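Local coordinates for HMG box-containing protein 1 (Homo sapiens, PDB 3QVE) that represses transcription by binding the promoters of target genes, with roles in the cell cycle and the Wnt pathway, and is represented here by its AXH domain, at residues H64-S69 with S73-T78; T7-F12 with G87-E92; F109-T114 with C122-I127. One frame throughout, in Å; residues are numbered along the deposited sequence. Where two conformers were deposited one is given.

All three contacts lie in the AXH domain. Contact 2 joins a loop near the start of the chain to strand 89-94, closing a long loop within which the hairpin of contact 1 is nested; contact 3 follows later in the sequence. Contacts 1 and 2 share one antiparallel sheet, where strands 72-80 and 89-94 are neighbours, and their centres are about 14 Å apart. Contact 3, also about 14 Å from contact 1 between centres, belongs to a small three-strand sheet and its helix; Phe109 and Tyr110 join it to the hairpin. Contacts 2 and 3 do not touch, their nearest atoms being about 8 Å apart. The hairpin thus borders strand 89-94 and the lead-in to helix 111-118.

Contact 1 of 3, residues H64-S69 with S73-T78; sequences HEESVS and SVLKLT. With EDO (1,2-ethanediol), chain G; SO4 (sulfate ion), chain D; EDO (1,2-ethanediol), chain N.
Residues 64-69 and 73-78 run antiparallel as paired strands, with Glu65 opposite Lys76 and Ser67 opposite Val74 as hydrogen-bonded pairs, their axes 4.5 Å apart and their N-to-C directions 139° apart, a marked twist. Both pairs are bonded twice: Lys76 N reaches Glu65 O at 2.9 Å and Ser67 N reaches Val74 O, also at 2.9 Å. Glu65 and Lys76 extend side by side from the same face. Glu65 has its CG between backbone N and carbonyl carbon (chi1 62°), and this sets CG 3.8 Å from Lys76 CB. The charged ends stop short of a salt bridge, with OE2 of Glu65 4.1 Å from NZ of Lys76; a water bridges them instead, donating to OE2 and accepting from NZ, and NZ also donates to an ethanediol oxygen. The same face carries Ser67, whose CB packs loosely on Val74 CG2.

On the other face, His64 CB presses against Leu77 CD2 at 3.3 Å, while its ring turns away and NE2 donates to a sulfate, to O1 at 3.1 Å near the ring plane and, less straight, to O4. Glu66 sets CG 3.9 Å from Leu75 CD2 and sends OE1 on to the hydroxyl of Tyr110. Leu75 and Leu77 are buried beside exposed His64 and Glu66, Val74 on the face of Lys76. This is a beta hairpin inside the antiparallel sheet, strand 72-80 being flanked by 89-94.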
loop_
_atom_site.group_PDB
_atom_site.type_symbol
_atom_site.label_atom_id
_atom_site.label_comp_id
_atom_site.label_asym_id
_atom_site.label_seq_id
_atom_site.Cartn_x
_atom_site.Cartn_y
_atom_site.Cartn_z
ATOM N N HIS A 64 -3.292 -10.041 5.991
ATOM C CA HIS A 64 -1.871 -9.715 6.146
ATOM C C HIS A 64 -1.097 -10.874 6.715
ATOM O O HIS A 64 -1.639 -11.679 7.443
ATOM C CB HIS A 64 -1.687 -8.482 7.057
ATOM C CG HIS A 64 -2.291 -8.637 8.435
ATOM N ND1 HIS A 64 -1.617 -9.224 9.490
ATOM C CD2 HIS A 64 -3.503 -8.272 8.923
ATOM C CE1 HIS A 64 -2.410 -9.242 10.557
ATOM N NE2 HIS A 64 -3.557 -8.666 10.237
ATOM N N GLU A 65 0.184 -10.921 6.400
ATOM C CA GLU A 65 1.084 -11.889 6.975
ATOM C C GLU A 65 2.482 -11.294 6.823
ATOM O O GLU A 65 2.675 -10.286 6.160
ATOM C CB GLU A 65 1.026 -13.214 6.191
ATOM C CG GLU A 65 1.451 -13.073 4.733
ATOM C CD GLU A 65 1.207 -14.348 3.899
ATOM O OE1 GLU A 65 0.548 -15.244 4.378
ATOM O OE2 GLU A 65 1.696 -14.453 2.759
ATOM N N GLU A 66 3.454 -11.956 7.421
ATOM C CA GLU A 66 4.839 -11.555 7.430
ATOM C C GLU A 66 5.619 -12.689 6.879
ATOM O O GLU A 66 5.258 -13.856 7.068
ATOM C CB GLU A 66 5.312 -11.351 8.877
ATOM C CG GLU A 66 5.618 -9.951 9.095
ATOM C CD GLU A 66 6.095 -9.626 10.484
ATOM O OE1 GLU A 66 5.237 -9.172 11.269
ATOM O OE2 GLU A 66 7.313 -9.759 10.725
ATOM N N SER A 67 6.719 -12.349 6.231
ATOM C CA SER A 67 7.543 -13.329 5.533
ATOM C C SER A 67 8.984 -12.834 5.521
ATOM O O SER A 67 9.260 -11.738 5.965
ATOM C CB SER A 67 7.017 -13.429 4.091
ATOM O OG SER A 67 7.476 -14.598 3.493
ATOM N N VAL A 68 9.890 -13.639 4.990
ATOM C CA VAL A 68 11.267 -13.230 4.747
ATOM C C VAL A 68 11.563 -13.364 3.248
ATOM O O VAL A 68 11.225 -14.358 2.636
ATOM C CB VAL A 68 12.227 -14.069 5.570
ATOM C CG1 VAL A 68 13.673 -13.665 5.287
ATOM C CG2 VAL A 68 11.900 -13.894 7.086
ATOM N N SER A 69 12.163 -12.329 2.667
ATOM C CA SER A 69 12.543 -12.306 1.261
ATOM C C SER A 69 13.964 -11.802 1.187
ATOM O O SER A 69 14.251 -10.676 1.587
ATOM C CB SER A 69 11.629 -11.362 0.475
ATOM O OG SER A 69 12.069 -11.140 -0.861
ATOM N N SER A 73 12.865 -9.127 6.426
ATOM C CA SER A 73 11.492 -9.301 6.898
ATOM C C SER A 73 10.578 -8.362 6.134
ATOM O O SER A 73 10.864 -7.185 6.068
ATOM C CB SER A 73 11.405 -8.936 8.396
ATOM O OG SER A 73 12.003 -9.968 9.122
ATOM N N VAL A 74 9.478 -8.893 5.585
ATOM C CA VAL A 74 8.526 -8.118 4.818
ATOM C C VAL A 74 7.079 -8.457 5.199
ATOM O O VAL A 74 6.838 -9.466 5.824
ATOM C CB VAL A 74 8.733 -8.342 3.307
ATOM C CG1 VAL A 74 10.046 -7.718 2.846
ATOM C CG2 VAL A 74 8.598 -9.819 2.908
ATOM N N LEU A 75 6.149 -7.603 4.811
ATOM C CA LEU A 75 4.716 -7.819 4.962
ATOM C C LEU A 75 4.214 -8.206 3.576
ATOM O O LEU A 75 4.775 -7.781 2.545
ATOM C CB LEU A 75 3.991 -6.539 5.421
ATOM C CG LEU A 75 4.308 -5.949 6.806
ATOM C CD1 LEU A 75 3.812 -4.493 6.920
ATOM C CD2 LEU A 75 3.719 -6.832 7.856
ATOM N N LYS A 76 3.175 -9.035 3.562
ATOM C CA LYS A 76 2.414 -9.342 2.386
ATOM C C LYS A 76 0.981 -9.084 2.732
ATOM O O LYS A 76 0.466 -9.640 3.699
ATOM C CB LYS A 76 2.648 -10.773 1.946
ATOM C CG LYS A 76 4.041 -10.950 1.315
ATOM C CD LYS A 76 4.360 -12.384 0.868
ATOM C CE LYS A 76 3.695 -12.727 -0.417
ATOM N NZ LYS A 76 3.806 -14.179 -0.758
ATOM N N LEU A 77 0.362 -8.222 1.946
ATOM C CA LEU A 77 -0.968 -7.669 2.241
ATOM C C LEU A 77 -1.864 -7.787 1.062
ATOM O O LEU A 77 -1.410 -7.567 -0.059
ATOM C CB LEU A 77 -0.843 -6.172 2.552
ATOM C CG LEU A 77 0.186 -5.711 3.561
ATOM C CD1 LEU A 77 0.296 -4.142 3.587
ATOM C CD2 LEU A 77 -0.210 -6.332 4.966
ATOM N N THR A 78 -3.161 -8.017 1.289
ATOM C CA THR A 78 -4.109 -8.078 0.167
ATOM C C THR A 78 -5.166 -7.040 0.397
ATOM O O THR A 78 -5.721 -6.919 1.488
ATOM C CB THR A 78 -4.740 -9.483 -0.006
ATOM O OG1 THR A 78 -3.712 -10.378 -0.414
ATOM C CG2 THR A 78 -5.866 -9.483 -1.107
HETATM C C1 EDO G . -1.958 -11.610 2.465
HETATM O O1 EDO G . -2.817 -12.764 2.577
HETATM C C2 EDO G . -1.334 -11.721 1.076
HETATM O O2 EDO G . -0.754 -13.029 0.804
HETATM S S SO4 D . -6.322 -7.579 12.619
HETATM O O1 SO4 D . -5.724 -8.887 12.469
HETATM O O2 SO4 D . -7.767 -7.583 12.554
HETATM O O3 SO4 D . -5.787 -6.851 13.758
HETATM O O4 SO4 D . -5.900 -6.816 11.477
HETATM C C1 EDO N . 2.786 -15.966 -3.977
HETATM O O1 EDO N . 3.382 -14.897 -3.237
HETATM C C2 EDO N . 3.293 -15.983 -5.408
HETATM O O2 EDO N . 4.718 -15.835 -5.392
HETATM O O HOH W 1 2.212 -16.006 0.772
HETATM O O HOH W 2 9.335 -11.947 9.267
#

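Contact 2 of 3, residues T7-F12 with G87-E92; sequences TVWHCF and GLLTVE
Phe12 and Trp9 reach from a tight loop toward Leu89 and Val91, alternate residues of strand 89-94 that send their side chains to the same side. Phe12 is the one to follow. Its CB leaves the backbone with CG anti to the carbonyl carbon (chi1 -61°), which carries the ring toward the strand. CG, CD1 and CD2 form the near half of the ring and only lead up to the contact. The far half does the touching. CE1 lies 4.0 Å from Val91 CG1, with CG2 of the same valine hardly farther; CE2 meets Leu89 CD2 at 4.0 Å; and CZ, at the tip, comes to 3.9 Å from Val91 CG1. That methyl makes an off-centre CH-pi contact, 28° from the ring normal, and on the opposite side of the ring the sulfur of Cys11 sits 3.8 Å above the plane, over its centre.

Leu89 CD2 serves both aromatics, since it also approaches the rim of the indole in its plane, 4.1 Å from Trp9 CZ3. The loop's own backbone is tied, which probably limits how the rings can move: a type II' turn runs from Trp9 to Phe12, closed by Phe12 N to Trp9 O at 3.0 Å, and Val8 and Trp9 facing Phe12 make a classic beta bulge. Beyond, Trp9 meets Phe34 edge to face and Leu18 lies against Val91.

Methyls against ring carbons are all that joins these segments, so the contact rests on dispersion and on burying apolar surface in the domain's core.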
loop_
_atom_site.group_PDB
_atom_site.type_symbol
_atom_site.label_atom_id
_atom_site.label_comp_id
_atom_site.label_asym_id
_atom_site.label_seq_id
_atom_site.Cartn_x
_atom_site.Cartn_y
_atom_site.Cartn_z
ATOM N N THR A 7 5.777 8.902 -2.267
ATOM C CA THR A 7 5.158 7.689 -2.758
ATOM C C THR A 7 5.532 7.471 -4.209
ATOM O O THR A 7 5.786 8.429 -4.931
ATOM C CB THR A 7 3.649 7.790 -2.633
ATOM O OG1 THR A 7 3.219 9.018 -3.228
ATOM C CG2 THR A 7 3.235 7.774 -1.155
ATOM N N VAL A 8 5.570 6.217 -4.636
ATOM C CA VAL A 8 5.876 5.902 -6.029
ATOM C C VAL A 8 4.599 5.760 -6.854
ATOM O O VAL A 8 4.502 6.284 -7.941
ATOM C CB VAL A 8 6.701 4.597 -6.120
ATOM C CG1 VAL A 8 6.966 4.228 -7.628
ATOM C CG2 VAL A 8 8.015 4.801 -5.407
ATOM N N TRP A 9 3.627 5.032 -6.332
ATOM C CA TRP A 9 2.353 4.793 -7.014
ATOM C C TRP A 9 1.297 4.543 -5.935
ATOM O O TRP A 9 1.544 3.763 -5.003
ATOM C CB TRP A 9 2.423 3.568 -7.956
ATOM C CG TRP A 9 1.094 3.269 -8.482
ATOM C CD1 TRP A 9 0.442 3.953 -9.502
ATOM C CD2 TRP A 9 0.166 2.278 -8.011
ATOM N NE1 TRP A 9 -0.801 3.432 -9.679
ATOM C CE2 TRP A 9 -1.015 2.426 -8.774
ATOM C CE3 TRP A 9 0.221 1.282 -7.040
ATOM C CZ2 TRP A 9 -2.109 1.599 -8.615
ATOM C CZ3 TRP A 9 -0.894 0.452 -6.866
ATOM C CH2 TRP A 9 -2.035 0.621 -7.647
ATOM N N HIS A 10 0.154 5.216 -6.044
ATOM C CA HIS A 10 -0.898 5.163 -5.024
ATOM C C HIS A 10 -0.246 5.560 -3.692
ATOM O O HIS A 10 0.556 6.484 -3.683
ATOM C CB HIS A 10 -1.542 3.783 -4.979
ATOM C CG HIS A 10 -2.860 3.723 -4.274
ATOM N ND1 HIS A 10 -2.992 3.689 -2.892
ATOM C CD2 HIS A 10 -4.119 3.642 -4.773
ATOM C CE1 HIS A 10 -4.268 3.595 -2.586
ATOM N NE2 HIS A 10 -4.970 3.558 -3.706
ATOM N N CYS A 11 -0.528 4.862 -2.589
ATOM C CA CYS A 11 0.099 5.186 -1.292
ATOM C C CYS A 11 1.436 4.465 -1.063
ATOM O O CYS A 11 2.005 4.549 0.009
ATOM C CB CYS A 11 -0.843 4.775 -0.159
ATOM S SG CYS A 11 -1.100 3.010 0.035
ATOM N N PHE A 12 1.934 3.740 -2.057
ATOM C CA PHE A 12 3.072 2.825 -1.889
ATOM C C PHE A 12 4.457 3.445 -2.056
ATOM O O PHE A 12 4.745 4.164 -3.023
ATOM C CB PHE A 12 2.878 1.579 -2.767
ATOM C CG PHE A 12 1.637 0.830 -2.397
ATOM C CD1 PHE A 12 1.573 0.140 -1.194
ATOM C CD2 PHE A 12 0.537 0.838 -3.215
ATOM C CE1 PHE A 12 0.450 -0.492 -0.830
ATOM C CE2 PHE A 12 -0.588 0.160 -2.894
ATOM C CZ PHE A 12 -0.663 -0.487 -1.690
ATOM N N GLY A 87 -10.362 -6.037 -9.551
ATOM C CA GLY A 87 -9.671 -7.135 -8.895
ATOM C C GLY A 87 -8.884 -6.703 -7.666
ATOM O O GLY A 87 -8.595 -5.498 -7.461
ATOM N N LEU A 88 -8.535 -7.700 -6.854
ATOM C CA LEU A 88 -7.707 -7.488 -5.668
ATOM C C LEU A 88 -6.272 -7.165 -6.037
ATOM O O LEU A 88 -5.816 -7.384 -7.184
ATOM C CB LEU A 88 -7.768 -8.720 -4.776
ATOM C CG LEU A 88 -9.189 -9.168 -4.359
ATOM C CD1 LEU A 88 -9.109 -10.378 -3.414
ATOM C CD2 LEU A 88 -9.997 -8.014 -3.733
ATOM N N LEU A 89 -5.552 -6.637 -5.060
ATOM C CA LEU A 89 -4.107 -6.361 -5.192
ATOM C C LEU A 89 -3.408 -6.937 -4.005
ATOM O O LEU A 89 -3.818 -6.643 -2.878
ATOM C CB LEU A 89 -3.854 -4.854 -5.187
ATOM C CG LEU A 89 -2.406 -4.325 -5.108
ATOM C CD1 LEU A 89 -1.605 -4.743 -6.303
ATOM C CD2 LEU A 89 -2.402 -2.808 -4.962
ATOM N N THR A 90 -2.342 -7.706 -4.236
ATOM C CA THR A 90 -1.467 -8.151 -3.150
ATOM C C THR A 90 -0.151 -7.396 -3.301
ATOM O O THR A 90 0.325 -7.190 -4.417
ATOM C CB THR A 90 -1.251 -9.680 -3.171
ATOM O OG1 THR A 90 -2.542 -10.295 -3.043
ATOM C CG2 THR A 90 -0.359 -10.151 -1.982
ATOM N N VAL A 91 0.411 -6.945 -2.184
ATOM C CA VAL A 91 1.667 -6.230 -2.202
ATOM C C VAL A 91 2.614 -6.856 -1.209
ATOM O O VAL A 91 2.186 -7.507 -0.247
ATOM C CB VAL A 91 1.517 -4.695 -1.857
ATOM C CG1 VAL A 91 0.425 -4.043 -2.692
ATOM C CG2 VAL A 91 1.267 -4.478 -0.406
ATOM N N GLU A 92 3.905 -6.666 -1.457
ATOM C CA GLU A 92 4.941 -6.893 -0.465
ATOM C C GLU A 92 5.487 -5.534 -0.078
ATOM O O GLU A 92 5.810 -4.741 -0.952
ATOM C CB GLU A 92 6.053 -7.726 -1.056
ATOM C CG GLU A 92 7.128 -8.141 -0.093
ATOM C CD GLU A 92 8.425 -8.457 -0.801
ATOM O OE1 GLU A 92 8.642 -9.667 -1.053
ATOM O OE2 GLU A 92 9.214 -7.516 -1.106
#

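Contact 3 of 3, residues F109-T114 with C122-I127; sequences FYPSLT and CCEVHI. With EDO (1,2-ethanediol), chain E; SO4 (sulfate ion), chain D.
The Phe109 ring takes Val125 on one face, the valine CB standing 4.1 Å above the plane over the ring centre, 11° off the normal, as a CH-pi contact. His64, Leu75 and Leu77 lie on the other side of the ring plane, and the imidazole of His64 meets it with planes inclined at about 55°. Val125 was modelled in two conformers; in the one described, CG1 is anti to the backbone N (chi1 174°) and comes to 3.7 Å from CZ of Phe109. Tyr110 turns away from the second segment, and ethanediol oxygen O1 lies at its ring edge. In His126 the edge is occupied too, ND1 donating in a nearly straight bond to sulfate O3 at 2.6 Å. The backbone N of Ile127 gives the same anion a second bond, to O4 at 2.8 Å.

At the other end Pro111, the first residue of the helix, lays CB 3.4 Å from the carbonyl O of Cys122 and 4.0 Å from its CB. One turn on, Thr114 offers its methyl, CG2, to the Cys122 sulfur SG at 3.6 Å, while its hydroxyl is engaged with Ser108 and Asp96.

These packings sit inside a beta-alpha-beta unit: strand 105-108 leads into helix 111-118, and the chain returns as strand 123-124 parallel to the first, with Phe109 and Val125 meeting Phe99 of strand 98-101 and Leu61 of strand 59-69.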
loop_
_atom_site.group_PDB
_atom_site.type_symbol
_atom_site.label_atom_id
_atom_site.label_comp_id
_atom_site.label_asym_id
_atom_site.label_seq_id
_atom_site.Cartn_x
_atom_site.Cartn_y
_atom_site.Cartn_z
ATOM N N PHE A 109 1.754 -1.342 10.695
ATOM C CA PHE A 109 1.819 -2.631 11.402
ATOM C C PHE A 109 2.871 -2.563 12.489
ATOM O O PHE A 109 2.815 -3.374 13.428
ATOM C CB PHE A 109 2.144 -3.776 10.402
ATOM C CG PHE A 109 1.007 -4.095 9.482
ATOM C CD1 PHE A 109 0.043 -5.001 9.865
ATOM C CD2 PHE A 109 0.838 -3.412 8.277
ATOM C CE1 PHE A 109 -1.048 -5.256 9.030
ATOM C CE2 PHE A 109 -0.246 -3.672 7.452
ATOM C CZ PHE A 109 -1.184 -4.596 7.853
ATOM N N TYR A 110 3.834 -1.625 12.377
ATOM C CA TYR A 110 4.904 -1.497 13.381
ATOM C C TYR A 110 5.163 -0.013 13.662
ATOM O O TYR A 110 6.107 0.572 13.104
ATOM C CB TYR A 110 6.178 -2.145 12.856
ATOM C CG TYR A 110 6.144 -3.639 12.943
ATOM C CD1 TYR A 110 6.538 -4.297 14.112
ATOM C CD2 TYR A 110 5.699 -4.388 11.870
ATOM C CE1 TYR A 110 6.503 -5.693 14.203
ATOM C CE2 TYR A 110 5.642 -5.749 11.931
ATOM C CZ TYR A 110 6.036 -6.406 13.108
ATOM O OH TYR A 110 5.984 -7.768 13.155
ATOM N N PRO A 111 4.297 0.611 14.470
ATOM C CA PRO A 111 4.344 2.068 14.646
ATOM C C PRO A 111 5.734 2.583 15.051
ATOM O O PRO A 111 6.168 3.595 14.547
ATOM C CB PRO A 111 3.337 2.292 15.754
ATOM C CG PRO A 111 2.333 1.212 15.502
ATOM C CD PRO A 111 3.114 0.031 15.135
ATOM N N SER A 112 6.464 1.847 15.891
ATOM C CA SER A 112 7.792 2.311 16.305
ATOM C C SER A 112 8.783 2.278 15.179
ATOM O O SER A 112 9.614 3.180 15.082
ATOM C CB SER A 112 8.300 1.513 17.501
ATOM O OG SER A 112 7.418 1.784 18.573
ATOM N N LEU A 113 8.714 1.261 14.324
ATOM C CA LEU A 113 9.610 1.228 13.165
ATOM C C LEU A 113 9.271 2.338 12.200
ATOM O O LEU A 113 10.152 2.945 11.614
ATOM C CB LEU A 113 9.532 -0.119 12.467
ATOM C CG LEU A 113 10.025 -1.341 13.252
ATOM C CD1 LEU A 113 9.929 -2.594 12.343
ATOM C CD2 LEU A 113 11.476 -1.130 13.791
ATOM N N THR A 114 7.993 2.653 12.055
ATOM C CA THR A 114 7.585 3.820 11.213
ATOM C C THR A 114 8.062 5.169 11.743
ATOM O O THR A 114 8.458 6.080 10.945
ATOM C CB THR A 114 6.036 3.842 10.974
ATOM O OG1 THR A 114 5.655 2.608 10.366
ATOM C CG2 THR A 114 5.609 4.995 10.078
ATOM N N CYS A 122 1.985 6.661 14.675
ATOM C CA CYS A 122 0.969 5.840 14.034
ATOM C C CYS A 122 0.183 5.025 15.002
ATOM O O CYS A 122 0.748 4.524 15.954
ATOM C CB CYS A 122 1.650 4.810 13.104
ATOM S SG CYS A 122 2.404 5.513 11.640
ATOM N N CYS A 123 -1.105 4.882 14.727
ATOM C CA CYS A 123 -1.940 3.842 15.293
ATOM C C CYS A 123 -1.602 2.513 14.625
ATOM O O CYS A 123 -0.899 2.449 13.605
ATOM C CB CYS A 123 -3.412 4.115 14.985
ATOM S SG CYS A 123 -4.115 5.684 15.528
ATOM N N GLU A 124 -2.150 1.453 15.146
ATOM C CA GLU A 124 -1.996 0.145 14.557
ATOM C C GLU A 124 -3.003 -0.063 13.431
ATOM O O GLU A 124 -4.181 0.251 13.583
ATOM C CB GLU A 124 -2.232 -0.914 15.635
ATOM C CG GLU A 124 -0.958 -1.518 16.187
ATOM C CD GLU A 124 -1.223 -2.549 17.288
ATOM O OE1 GLU A 124 -0.452 -2.548 18.271
ATOM O OE2 GLU A 124 -2.182 -3.354 17.164
ATOM N N VAL A 125 -2.547 -0.614 12.320
ATOM C CA VAL A 125 -3.401 -0.964 11.182
ATOM C C VAL A 125 -4.176 -2.215 11.521
ATOM O O VAL A 125 -3.634 -3.111 12.170
ATOM C CB VAL A 125 -2.579 -1.293 9.907
ATOM C CG1 VAL A 125 -3.496 -1.800 8.763
ATOM C CG2 VAL A 125 -1.770 -0.087 9.433
ATOM N N HIS A 126 -5.430 -2.302 11.086
ATOM C CA HIS A 126 -6.193 -3.579 11.176
ATOM C C HIS A 126 -6.956 -3.880 9.898
ATOM O O HIS A 126 -7.324 -2.955 9.139
ATOM C CB HIS A 126 -7.249 -3.525 12.285
ATOM C CG HIS A 126 -6.667 -3.305 13.642
ATOM N ND1 HIS A 126 -5.972 -4.282 14.322
ATOM C CD2 HIS A 126 -6.610 -2.192 14.409
ATOM C CE1 HIS A 126 -5.538 -3.787 15.469
ATOM N NE2 HIS A 126 -5.918 -2.523 15.548
ATOM N N ILE A 127 -7.266 -5.162 9.720
ATOM C CA ILE A 127 -8.158 -5.614 8.651
ATOM C C ILE A 127 -9.450 -4.768 8.680
ATOM O O ILE A 127 -10.015 -4.458 9.745
ATOM C CB ILE A 127 -8.449 -7.112 8.767
ATOM C CG1 ILE A 127 -7.155 -7.919 8.509
ATOM C CG2 ILE A 127 -9.592 -7.513 7.784
ATOM C CD1 ILE A 127 -7.219 -9.422 8.872
HETATM C C1 EDO E . 5.643 -1.751 17.092
HETATM O O1 EDO E . 6.664 -1.229 16.197
HETATM C C2 EDO E . 5.380 -0.842 18.301
HETATM O O2 EDO E . 3.986 -0.664 18.607
HETATM S S SO4 D . -6.322 -7.579 12.619
HETATM O O1 SO4 D . -5.724 -8.887 12.469
HETATM O O2 SO4 D . -7.767 -7.583 12.554
HETATM O O3 SO4 D . -5.787 -6.851 13.758
HETATM O O4 SO4 D . -5.900 -6.816 11.477
#